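Local structure of sensor histidine kinase CusS (Escherichia coli, 5KU5) at residues A[46-50]-A[108-112]; A[75-79]-A[88-92]. The protein senses copper and silver ions through its periplasmic domain and, in response, activates the regulator CusR by phosphorylation. All coordinates share one frame; numbering follows the deposited sequence.

Contact 1: A[46-50]-A[108-112]. With AG (silver ion), chain E.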
ATOM      1  N   TYR A  46       6.012   1.248   7.525  1.00 29.37           N
ATOM      2  CA  TYR A  46       5.596   2.080   6.383  1.00 28.59           C
ATOM      3  C   TYR A  46       6.774   2.776   5.693  1.00 27.85           C
ATOM      4  O   TYR A  46       7.636   3.351   6.358  1.00 27.70           O
ATOM      5  CB  TYR A  46       4.585   3.166   6.804  1.00 28.64           C
ATOM      6  CG  TYR A  46       3.193   2.712   7.234  1.00 28.84           C
ATOM      7  CD1 TYR A  46       2.616   1.519   6.769  1.00 28.98           C
ATOM      8  CD2 TYR A  46       2.425   3.523   8.073  1.00 29.00           C
ATOM      9  CE1 TYR A  46       1.335   1.140   7.162  1.00 29.11           C
ATOM     10  CE2 TYR A  46       1.147   3.151   8.469  1.00 29.24           C
ATOM     11  CZ  TYR A  46       0.604   1.962   8.012  1.00 29.12           C
ATOM     12  OH  TYR A  46      -0.664   1.604   8.404  1.00 28.82           O
ATOM     13  N   SER A  47       6.778   2.744   4.359  1.00 27.08           N
ATOM     14  CA  SER A  47       7.807   3.407   3.548  1.00 27.00           C
ATOM     15  C   SER A  47       7.428   4.831   3.123  1.00 26.34           C
ATOM     16  O   SER A  47       8.311   5.662   2.888  1.00 26.52           O
ATOM     17  CB  SER A  47       8.094   2.579   2.292  1.00 27.31           C
ATOM     18  OG  SER A  47       7.052   2.716   1.335  1.00 27.50           O
ATOM     19  N   ASN A  48       6.126   5.100   3.002  1.00 25.73           N
ATOM     20  CA  ASN A  48       5.621   6.358   2.430  1.00 25.15           C
ATOM     21  C   ASN A  48       4.465   7.015   3.211  1.00 24.36           C
ATOM     22  O   ASN A  48       3.748   7.859   2.664  1.00 24.05           O
ATOM     23  CB  ASN A  48       5.197   6.099   0.977  1.00 25.33           C
ATOM     24  CG  ASN A  48       4.011   5.145   0.865  1.00 25.91           C
ATOM     25  OD1 ASN A  48       3.733   4.355   1.771  1.00 25.91           O
ATOM     26  ND2 ASN A  48       3.310   5.213  -0.257  1.00 26.19           N
ATOM     27  N   VAL A  49       4.294   6.637   4.478  1.00 23.74           N
ATOM     28  CA  VAL A  49       3.203   7.139   5.312  1.00 23.54           C
ATOM     29  C   VAL A  49       3.744   7.555   6.681  1.00 23.63           C
ATOM     30  O   VAL A  49       4.545   6.838   7.284  1.00 23.58           O
ATOM     31  CB  VAL A  49       2.086   6.079   5.486  1.00 23.54           C
ATOM     32  CG1 VAL A  49       1.033   6.527   6.500  1.00 23.59           C
ATOM     33  CG2 VAL A  49       1.430   5.779   4.148  1.00 23.66           C
ATOM     34  N   LEU A  50       3.309   8.723   7.149  1.00 23.75           N
ATOM     35  CA  LEU A  50       3.559   9.175   8.515  1.00 24.07           C
ATOM     36  C   LEU A  50       2.220   9.306   9.214  1.00 24.49           C
ATOM     37  O   LEU A  50       1.227   9.693   8.589  1.00 24.12           O
ATOM     38  CB  LEU A  50       4.262  10.530   8.522  1.00 23.94           C
ATOM     39  CG  LEU A  50       5.671  10.577   7.936  1.00 24.02           C
ATOM     40  CD1 LEU A  50       6.126  12.022   7.823  1.00 24.15           C
ATOM     41  CD2 LEU A  50       6.648   9.760   8.771  1.00 23.82           C
ATOM     42  N   HIS A 108      11.073  12.263   0.316  1.00 29.03           N
ATOM     43  CA  HIS A 108       9.701  12.388   0.838  1.00 27.81           C
ATOM     44  C   HIS A 108       9.538  13.580   1.789  1.00 27.34           C
ATOM     45  O   HIS A 108       9.844  13.474   2.977  1.00 27.22           O
ATOM     46  CB  HIS A 108       9.266  11.090   1.538  1.00 26.83           C
ATOM     47  CG  HIS A 108       8.947   9.965   0.599  1.00 26.22           C
ATOM     48  ND1 HIS A 108       8.837   8.661   1.021  1.00 25.53           N
ATOM     49  CD2 HIS A 108       8.723   9.943  -0.736  1.00 25.57           C
ATOM     50  CE1 HIS A 108       8.550   7.883  -0.006  1.00 25.28           C
ATOM     51  NE2 HIS A 108       8.475   8.637  -1.087  1.00 25.34           N
ATOM     52  N   SER A 109       9.069  14.709   1.256  1.00 26.75           N
ATOM     53  CA  SER A 109       8.741  15.890   2.064  1.00 26.51           C
ATOM     54  C   SER A 109       7.397  16.574   1.740  1.00 25.79           C
ATOM     55  O   SER A 109       7.161  17.695   2.193  1.00 26.23           O
ATOM     56  CB  SER A 109       9.890  16.902   1.978  1.00 26.67           C
ATOM     57  OG  SER A 109      10.015  17.426   0.670  1.00 27.18           O
ATOM     58  N   ASN A 110       6.515  15.908   0.992  1.00 25.19           N
ATOM     59  CA  ASN A 110       5.205  16.474   0.620  1.00 24.93           C
ATOM     60  C   ASN A 110       4.101  15.455   0.831  1.00 24.32           C
ATOM     61  O   ASN A 110       4.251  14.297   0.443  1.00 24.67           O
ATOM     62  CB  ASN A 110       5.203  16.933  -0.834  1.00 24.97           C
ATOM     63  CG  ASN A 110       6.179  18.059  -1.085  1.00 24.90           C
ATOM     64  OD1 ASN A 110       5.915  19.213  -0.749  1.00 25.32           O
ATOM     65  ND2 ASN A 110       7.319  17.727  -1.673  1.00 24.80           N
ATOM     66  N   TRP A 111       2.988  15.890   1.426  1.00 23.82           N
ATOM     67  CA  TRP A 111       1.985  14.963   1.962  1.00 23.49           C
ATOM     68  C   TRP A 111       0.544  15.394   1.697  1.00 23.83           C
ATOM     69  O   TRP A 111       0.235  16.589   1.684  1.00 23.63           O
ATOM     70  CB  TRP A 111       2.185  14.786   3.477  1.00 23.15           C
ATOM     71  CG  TRP A 111       3.612  14.586   3.867  1.00 22.84           C
ATOM     72  CD1 TRP A 111       4.521  15.559   4.156  1.00 22.88           C
ATOM     73  CD2 TRP A 111       4.307  13.340   3.974  1.00 22.98           C
ATOM     74  NE1 TRP A 111       5.739  14.997   4.448  1.00 23.37           N
ATOM     75  CE2 TRP A 111       5.637  13.635   4.340  1.00 23.00           C
ATOM     76  CE3 TRP A 111       3.932  11.999   3.801  1.00 22.86           C
ATOM     77  CZ2 TRP A 111       6.601  12.638   4.539  1.00 22.94           C
ATOM     78  CZ3 TRP A 111       4.889  11.004   4.000  1.00 22.82           C
ATOM     79  CH2 TRP A 111       6.210  11.332   4.367  1.00 23.01           C
ATOM     80  N   ARG A 112      -0.321  14.401   1.482  1.00 23.85           N
ATOM     81  CA  ARG A 112      -1.769  14.572   1.585  1.00 23.86           C
ATOM     82  C   ARG A 112      -2.155  14.053   2.957  1.00 24.11           C
ATOM     83  O   ARG A 112      -1.841  12.900   3.288  1.00 23.36           O
ATOM     84  CB  ARG A 112      -2.524  13.805   0.494  1.00 24.17           C
ATOM     85  CG  ARG A 112      -2.925  14.682  -0.674  1.00 24.43           C
ATOM     86  CD  ARG A 112      -3.827  13.979  -1.675  1.00 24.66           C
ATOM     87  NE  ARG A 112      -4.124  14.908  -2.765  1.00 24.95           N
ATOM     88  CZ  ARG A 112      -3.388  15.096  -3.861  1.00 25.03           C
ATOM     89  NH1 ARG A 112      -2.293  14.376  -4.110  1.00 25.32           N
ATOM     90  NH2 ARG A 112      -3.776  16.012  -4.742  1.00 25.50           N
TER
HETATM   91 AG    AG E 201       9.099   7.975   3.361  1.00 24.55          AG
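Ser47 and His108 meet through a shared silver ion. Ser47 contributes its backbone O and His108 its ring nitrogen ND1, each 2.5 Å from the silver ion; Met96 SD supplies the third ligand. With CG anti to its carbonyl carbon (chi1 -74°), the His108 ring is brought toward 46-50, and chi2 (165°) turns ND1 to the metal; Ser47 O lies near the imidazole plane, at its edge. The metal is bound by the main-chain carbonyl, and the Ser47 side chain has a different partner: OG is hydrogen-bonded to Glu16 of the second subunit, which places this silver site at the dimer interface.

Strands 49-54 and 111-122 belong to the antiparallel sheet of the PDC-fold sensor domain, with strand 125-135 between them, so the two segments are not paired; main-chain oxygens meet both the His108 and Trp111 rings.

Packing round the Trp111 indole is the second element. Leu50 CD1 sits over one face, a CH-pi contact 3.8 Å from the centroid of the six-membered ring, displaced toward the CZ2-CH2 side of the rim. A separate polar contact puts Asn48 O at the ring edge, 3.6 Å from Trp111 CZ3, while Trp111 NE1 is hydrogen-bonded to Pro94 O.

Contact 2: A[75-79]-A[88-92]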
ATOM      1  N   ARG A  75      -0.407  23.784  11.347  1.00 30.16           N
ATOM      2  CA  ARG A  75      -0.532  25.244  11.207  1.00 30.60           C
ATOM      3  C   ARG A  75      -0.282  25.774   9.783  1.00 30.91           C
ATOM      4  O   ARG A  75      -0.822  26.818   9.420  1.00 30.00           O
ATOM      5  CB  ARG A  75       0.366  25.981  12.223  1.00 30.86           C
ATOM      6  CG  ARG A  75       1.876  25.874  12.001  1.00 30.92           C
ATOM      7  CD  ARG A  75       2.628  26.883  12.867  1.00 31.15           C
ATOM      8  NE  ARG A  75       4.047  27.001  12.511  1.00 31.14           N
ATOM      9  CZ  ARG A  75       5.041  26.225  12.961  1.00 31.10           C
ATOM     10  NH1 ARG A  75       4.817  25.223  13.815  1.00 31.33           N
ATOM     11  NH2 ARG A  75       6.286  26.453  12.545  1.00 30.78           N
ATOM     12  N   ASP A  76       0.531  25.058   9.000  1.00 31.91           N
ATOM     13  CA  ASP A  76       0.831  25.404   7.596  1.00 32.27           C
ATOM     14  C   ASP A  76      -0.023  24.658   6.564  1.00 32.20           C
ATOM     15  O   ASP A  76       0.139  24.881   5.362  1.00 32.56           O
ATOM     16  CB  ASP A  76       2.311  25.113   7.287  1.00 32.83           C
ATOM     17  CG  ASP A  76       3.264  26.013   8.047  1.00 33.71           C
ATOM     18  OD1 ASP A  76       2.863  27.124   8.447  1.00 34.49           O
ATOM     19  OD2 ASP A  76       4.432  25.607   8.230  1.00 34.89           O
ATOM     20  N   ALA A  77      -0.919  23.782   7.017  1.00 32.14           N
ATOM     21  CA  ALA A  77      -1.732  22.956   6.118  1.00 32.26           C
ATOM     22  C   ALA A  77      -2.597  23.813   5.190  1.00 32.35           C
ATOM     23  O   ALA A  77      -3.177  24.809   5.624  1.00 32.72           O
ATOM     24  CB  ALA A  77      -2.605  22.002   6.921  1.00 32.13           C
ATOM     25  N   ILE A  78      -2.657  23.423   3.919  1.00 32.18           N
ATOM     26  CA  ILE A  78      -3.451  24.111   2.898  1.00 32.26           C
ATOM     27  C   ILE A  78      -4.546  23.148   2.436  1.00 31.70           C
ATOM     28  O   ILE A  78      -4.264  21.964   2.244  1.00 32.38           O
ATOM     29  CB  ILE A  78      -2.571  24.513   1.689  1.00 32.89           C
ATOM     30  CG1 ILE A  78      -1.447  25.471   2.120  1.00 33.25           C
ATOM     31  CG2 ILE A  78      -3.411  25.127   0.566  1.00 33.15           C
ATOM     32  CD1 ILE A  78      -1.911  26.785   2.715  1.00 33.44           C
ATOM     33  N   PRO A  79      -5.794  23.638   2.261  1.00 30.93           N
ATOM     34  CA  PRO A  79      -6.831  22.771   1.680  1.00 30.24           C
ATOM     35  C   PRO A  79      -6.461  22.258   0.287  1.00 29.44           C
ATOM     36  O   PRO A  79      -5.992  23.027  -0.549  1.00 29.71           O
ATOM     37  CB  PRO A  79      -8.058  23.686   1.605  1.00 30.52           C
ATOM     38  CG  PRO A  79      -7.845  24.687   2.686  1.00 30.79           C
ATOM     39  CD  PRO A  79      -6.362  24.910   2.753  1.00 30.76           C
ATOM     40  N   VAL A  88      -9.331  17.188   3.230  1.00 29.82           N
ATOM     41  CA  VAL A  88      -7.989  16.727   2.853  1.00 28.68           C
ATOM     42  C   VAL A  88      -7.056  17.931   2.782  1.00 28.59           C
ATOM     43  O   VAL A  88      -7.401  18.944   2.176  1.00 27.74           O
ATOM     44  CB  VAL A  88      -7.985  16.013   1.481  1.00 28.07           C
ATOM     45  CG1 VAL A  88      -6.593  15.477   1.150  1.00 27.85           C
ATOM     46  CG2 VAL A  88      -9.018  14.894   1.453  1.00 27.88           C
ATOM     47  N   TYR A  89      -5.876  17.807   3.389  1.00 28.80           N
ATOM     48  CA  TYR A  89      -4.900  18.897   3.432  1.00 29.34           C
ATOM     49  C   TYR A  89      -3.608  18.556   2.712  1.00 28.44           C
ATOM     50  O   TYR A  89      -3.285  17.385   2.516  1.00 27.53           O
ATOM     51  CB  TYR A  89      -4.588  19.267   4.876  1.00 30.19           C
ATOM     52  CG  TYR A  89      -5.784  19.821   5.602  1.00 31.23           C
ATOM     53  CD1 TYR A  89      -6.173  21.150   5.434  1.00 32.05           C
ATOM     54  CD2 TYR A  89      -6.542  19.017   6.444  1.00 31.98           C
ATOM     55  CE1 TYR A  89      -7.279  21.663   6.093  1.00 32.59           C
ATOM     56  CE2 TYR A  89      -7.645  19.520   7.110  1.00 32.80           C
ATOM     57  CZ  TYR A  89      -8.011  20.843   6.929  1.00 32.89           C
ATOM     58  OH  TYR A  89      -9.106  21.347   7.582  1.00 35.47           O
ATOM     59  N   LEU A  90      -2.885  19.604   2.331  1.00 27.78           N
ATOM     60  CA  LEU A  90      -1.562  19.492   1.745  1.00 27.25           C
ATOM     61  C   LEU A  90      -0.533  20.027   2.739  1.00 27.26           C
ATOM     62  O   LEU A  90      -0.658  21.157   3.211  1.00 26.97           O
ATOM     63  CB  LEU A  90      -1.494  20.281   0.437  1.00 27.33           C
ATOM     64  CG  LEU A  90      -2.406  19.768  -0.683  1.00 27.44           C
ATOM     65  CD1 LEU A  90      -2.480  20.773  -1.820  1.00 27.78           C
ATOM     66  CD2 LEU A  90      -1.944  18.412  -1.200  1.00 27.33           C
ATOM     67  N   LEU A  91       0.457  19.198   3.067  1.00 27.19           N
ATOM     68  CA  LEU A  91       1.606  19.609   3.871  1.00 27.60           C
ATOM     69  C   LEU A  91       2.842  19.659   2.982  1.00 28.17           C
ATOM     70  O   LEU A  91       3.062  18.750   2.175  1.00 28.72           O
ATOM     71  CB  LEU A  91       1.850  18.620   5.013  1.00 27.62           C
ATOM     72  CG  LEU A  91       0.675  18.216   5.902  1.00 27.87           C
ATOM     73  CD1 LEU A  91       1.133  17.167   6.902  1.00 27.88           C
ATOM     74  CD2 LEU A  91       0.079  19.414   6.624  1.00 28.07           C
ATOM     75  N   SER A  92       3.645  20.716   3.134  1.00 28.72           N
ATOM     76  CA  SER A  92       4.937  20.840   2.441  1.00 29.07           C
ATOM     77  C   SER A  92       6.122  20.449   3.347  1.00 28.95           C
ATOM     78  O   SER A  92       7.265  20.833   3.095  1.00 30.27           O
ATOM     79  CB  SER A  92       5.106  22.260   1.896  1.00 29.38           C
ATOM     80  OG  SER A  92       5.266  23.198   2.943  1.00 30.31           O
TER
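A short antiparallel beta hairpin at the margin of the sensor-domain sheet joins strand 78-79 to strand 89-91, with the intervening loop closing the turn. Its centre is the hydrogen-bonded pair Ile78 and Leu90, which exchange two backbone bonds: Ile78 N donates to Leu90 O at 3.1 Å, and Leu90 N returns the bond to Ile78 O at 2.7 Å. Both are nearly straight, with N-H...O angles of 167° and 162°. Each carbonyl oxygen also receives a CA-H contact, from Ala77 CA to Leu90 O (3.6 Å) and from Tyr89 CA to Ile78 O (3.3 Å). The next pair along, Pro79 and Tyr89, is non-hydrogen-bonded, a position where proline's nitrogen, which has no N-H, costs no bond between these strands.

The side chains of Ile78 and Leu90 leave from the same face of the sheet. Ala77 CB touches two residues of the other strand, Leu91 CD2 (3.7 Å) and Tyr89 CB (3.9 Å). Tyr89 holds its CG anti to its carbonyl carbon (chi1 -64°), which stands the ring up from the strand with its CD1 edge near Pro79 N; Ile78 O lies at the ring edge, near its plane, and the phenol OH is hydrogen-bonded to Glu87.

Strand 78-79 is an outermost strand of the sheet within this chain. On its inner side, strand 89-91 is bonded through the backbones of Tyr89 and Leu91 to Met113 and Trp111 of strand 111-122, against which the side chains of Val88 and Leu90 also pack.

Buried near the middle of the domain, contact 1 contrasts with contact 2, a partly exposed hairpin at the sheet margin; their centres lie about 13 Å apart. Their chemistry follows their place: the inner contact relies on metal coordination and aromatic packing between strands that are not neighbours, whereas the outer one relies on backbone pairing of adjacent strands. Strand 111-122 ties them together, since it carries Trp111 of contact 1 and borders strand 89-91 of contact 2, and Arg112 CG packs on Leu90 CD2. Along the chain, 75-79 and 88-92 are nested within the loop that contact 1 closes. The second subunit reaches contact 1 but touches neither segment of contact 2.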